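Local coordinates for protein member of DUF4221 family (Bacteroides vulgatus, PDB 3S9J) that is of unknown function but adopts a six-bladed beta-propeller fold and binds sodium ions in the crystal, at residues 188-193 against 246-251. Residues are numbered along the deposited sequence; the frame is centred on the assembly and turned at random. Where two conformers were deposited one is given.
Sequences FKEEYD and PKLGNS
With CG anti to the backbone N (chi1 -179°), N250 carries its CG over the CD1 side of the Y192 ring, while a bend at chi2 (82°) brings CD of E190 to the backbone N of L248. N250 CB sits over the centre of the Y192 ring, 3.5 Å from its centroid, in a CH-pi contact, and the amide beyond it stacks on the CD1 side with the two planes 15° apart. The opposite face of the ring is covered, nearer its rim, by E190 CB, so the tyrosine is sandwiched between E190 of its own segment and N250 of the facing one. At the ring edge, Y192 CE2 comes within 3.4 Å of L248 O. N250 OD1 is turned to other use, accepting a hydrogen bond from M252 N.

The one direct hydrogen bond between 188-193 and 246-251 runs from L248 N to E190 OE1 (3.0 Å), fairly straight but arriving from well above the carboxylate plane. A water donates to the same OE1, at a short distance whose exact length is doubtful, and to P246 O, and accepts from K189 N, thereby joining the two backbones where they do not bond directly. Two donors thus meet OE1, which would be expected to favour the charged form. Farther back, F188 CE1 packs on P246 CB at 3.5 Å, and F188 CD1 meets L248 CD2; the ring of W161 also meets F188 and touches L248.

The two segments run in nearly the same direction, yet side chains and water, not a parallel sheet, connect them. G249 instead bonds by backbone with A196 and G197, in a short, weakly bonded antiparallel pair of 249-250 with 195-197, a small addition to the four-stranded antiparallel blades of the six-bladed beta-propeller.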
loop_
_atom_site.group_PDB
_atom_site.type_symbol
_atom_site.label_atom_id
_atom_site.label_comp_id
_atom_site.label_asym_id
_atom_site.label_seq_id
_atom_site.Cartn_x
_atom_site.Cartn_y
_atom_site.Cartn_z
ATOM N N PHE A 188 -10.738 14.902 -11.703
ATOM C CA PHE A 188 -9.613 15.799 -11.453
ATOM C C PHE A 188 -9.809 17.061 -12.286
ATOM O O PHE A 188 -9.741 17.025 -13.508
ATOM C CB PHE A 188 -8.305 15.109 -11.812
ATOM C CG PHE A 188 -8.124 13.824 -11.093
ATOM C CD1 PHE A 188 -7.706 13.821 -9.768
ATOM C CD2 PHE A 188 -8.405 12.626 -11.713
ATOM C CE1 PHE A 188 -7.566 12.628 -9.075
ATOM C CE2 PHE A 188 -8.244 11.424 -11.029
ATOM C CZ PHE A 188 -7.839 11.435 -9.710
ATOM N N LYS A 189 -10.056 18.173 -11.603
ATOM C CA LYS A 189 -10.538 19.412 -12.227
ATOM C C LYS A 189 -9.439 20.448 -12.492
ATOM O O LYS A 189 -9.514 21.216 -13.438
ATOM C CB LYS A 189 -11.612 20.036 -11.329
ATOM C CG LYS A 189 -12.751 19.079 -10.936
ATOM C CD LYS A 189 -13.275 18.289 -12.145
ATOM C CE LYS A 189 -14.732 17.839 -11.977
ATOM N NZ LYS A 189 -14.924 16.892 -10.849
ATOM N N GLU A 190 -8.425 20.483 -11.638
ATOM C CA GLU A 190 -7.388 21.513 -11.747
ATOM C C GLU A 190 -6.444 21.249 -12.908
ATOM O O GLU A 190 -6.072 20.104 -13.161
ATOM C CB GLU A 190 -6.585 21.629 -10.450
ATOM C CG GLU A 190 -7.410 22.066 -9.245
ATOM C CD GLU A 190 -8.169 20.938 -8.582
ATOM O OE1 GLU A 190 -7.786 19.762 -8.779
ATOM O OE2 GLU A 190 -9.151 21.231 -7.857
ATOM N N GLU A 191 -6.045 22.312 -13.605
ATOM C CA GLU A 191 -5.145 22.189 -14.742
ATOM C C GLU A 191 -3.883 23.001 -14.494
ATOM O O GLU A 191 -3.755 24.137 -14.944
ATOM C CB GLU A 191 -5.855 22.615 -16.030
ATOM C CG GLU A 191 -6.982 21.649 -16.423
ATOM C CD GLU A 191 -7.650 21.992 -17.743
ATOM O OE1 GLU A 191 -7.723 23.191 -18.076
ATOM O OE2 GLU A 191 -8.124 21.066 -18.447
ATOM N N TYR A 192 -2.968 22.417 -13.741
ATOM C CA TYR A 192 -1.711 23.067 -13.395
ATOM C C TYR A 192 -0.600 22.679 -14.382
ATOM O O TYR A 192 -0.673 21.645 -15.042
ATOM C CB TYR A 192 -1.306 22.692 -11.971
ATOM C CG TYR A 192 -2.298 23.088 -10.885
ATOM C CD1 TYR A 192 -2.813 24.384 -10.806
ATOM C CD2 TYR A 192 -2.692 22.172 -9.911
ATOM C CE1 TYR A 192 -3.708 24.744 -9.790
ATOM C CE2 TYR A 192 -3.576 22.530 -8.894
ATOM C CZ TYR A 192 -4.084 23.803 -8.846
ATOM O OH TYR A 192 -4.960 24.127 -7.827
ATOM N N ASP A 193 0.424 23.520 -14.491
ATOM C CA ASP A 193 1.587 23.185 -15.304
ATOM C C ASP A 193 2.339 22.000 -14.725
ATOM O O ASP A 193 2.851 21.184 -15.479
ATOM C CB ASP A 193 2.547 24.372 -15.424
ATOM C CG ASP A 193 2.047 25.439 -16.384
ATOM O OD1 ASP A 193 1.304 25.107 -17.336
ATOM O OD2 ASP A 193 2.416 26.613 -16.176
ATOM N N PRO A 246 -11.123 14.672 -5.383
ATOM C CA PRO A 246 -9.739 15.031 -5.239
ATOM C C PRO A 246 -9.446 16.482 -5.554
ATOM O O PRO A 246 -10.183 17.147 -6.287
ATOM C CB PRO A 246 -9.013 14.088 -6.234
ATOM C CG PRO A 246 -9.953 12.963 -6.434
ATOM C CD PRO A 246 -11.295 13.602 -6.383
ATOM N N LYS A 247 -8.401 16.963 -4.916
ATOM C CA LYS A 247 -7.921 18.326 -5.111
ATOM C C LYS A 247 -6.447 18.179 -5.412
ATOM O O LYS A 247 -5.654 17.829 -4.537
ATOM C CB LYS A 247 -8.128 19.186 -3.858
ATOM C CG LYS A 247 -8.469 20.653 -4.166
ATOM C CD LYS A 247 -7.256 21.528 -4.474
ATOM C CE LYS A 247 -6.841 22.386 -3.273
ATOM N NZ LYS A 247 -5.522 21.987 -2.659
ATOM N N LEU A 248 -6.089 18.426 -6.659
ATOM C CA LEU A 248 -4.694 18.331 -7.035
ATOM C C LEU A 248 -3.894 19.463 -6.383
ATOM O O LEU A 248 -4.375 20.580 -6.270
ATOM C CB LEU A 248 -4.554 18.388 -8.549
ATOM C CG LEU A 248 -5.223 17.247 -9.336
ATOM C CD1 LEU A 248 -5.065 17.496 -10.833
ATOM C CD2 LEU A 248 -4.627 15.870 -8.970
ATOM N N GLY A 249 -2.667 19.159 -6.000
ATOM C CA GLY A 249 -1.735 20.172 -5.543
ATOM C C GLY A 249 -1.014 20.822 -6.709
ATOM O O GLY A 249 -0.693 20.171 -7.704
ATOM N N ASN A 250 -0.769 22.113 -6.569
ATOM C CA ASN A 250 -0.018 22.900 -7.527
ATOM C C ASN A 250 1.449 23.001 -7.091
ATOM O O ASN A 250 1.731 23.531 -6.022
ATOM C CB ASN A 250 -0.635 24.280 -7.611
ATOM C CG ASN A 250 0.063 25.174 -8.609
ATOM O OD1 ASN A 250 1.072 24.797 -9.209
ATOM N ND2 ASN A 250 -0.468 26.374 -8.783
ATOM N N SER A 251 2.378 22.490 -7.898
ATOM C CA SER A 251 3.812 22.546 -7.550
ATOM C C SER A 251 4.322 23.972 -7.304
ATOM O O SER A 251 5.173 24.174 -6.443
ATOM C CB SER A 251 4.681 21.870 -8.631
ATOM O OG SER A 251 4.548 20.463 -8.555
HETATM O O HOH W 1 -9.463 17.944 -8.877
#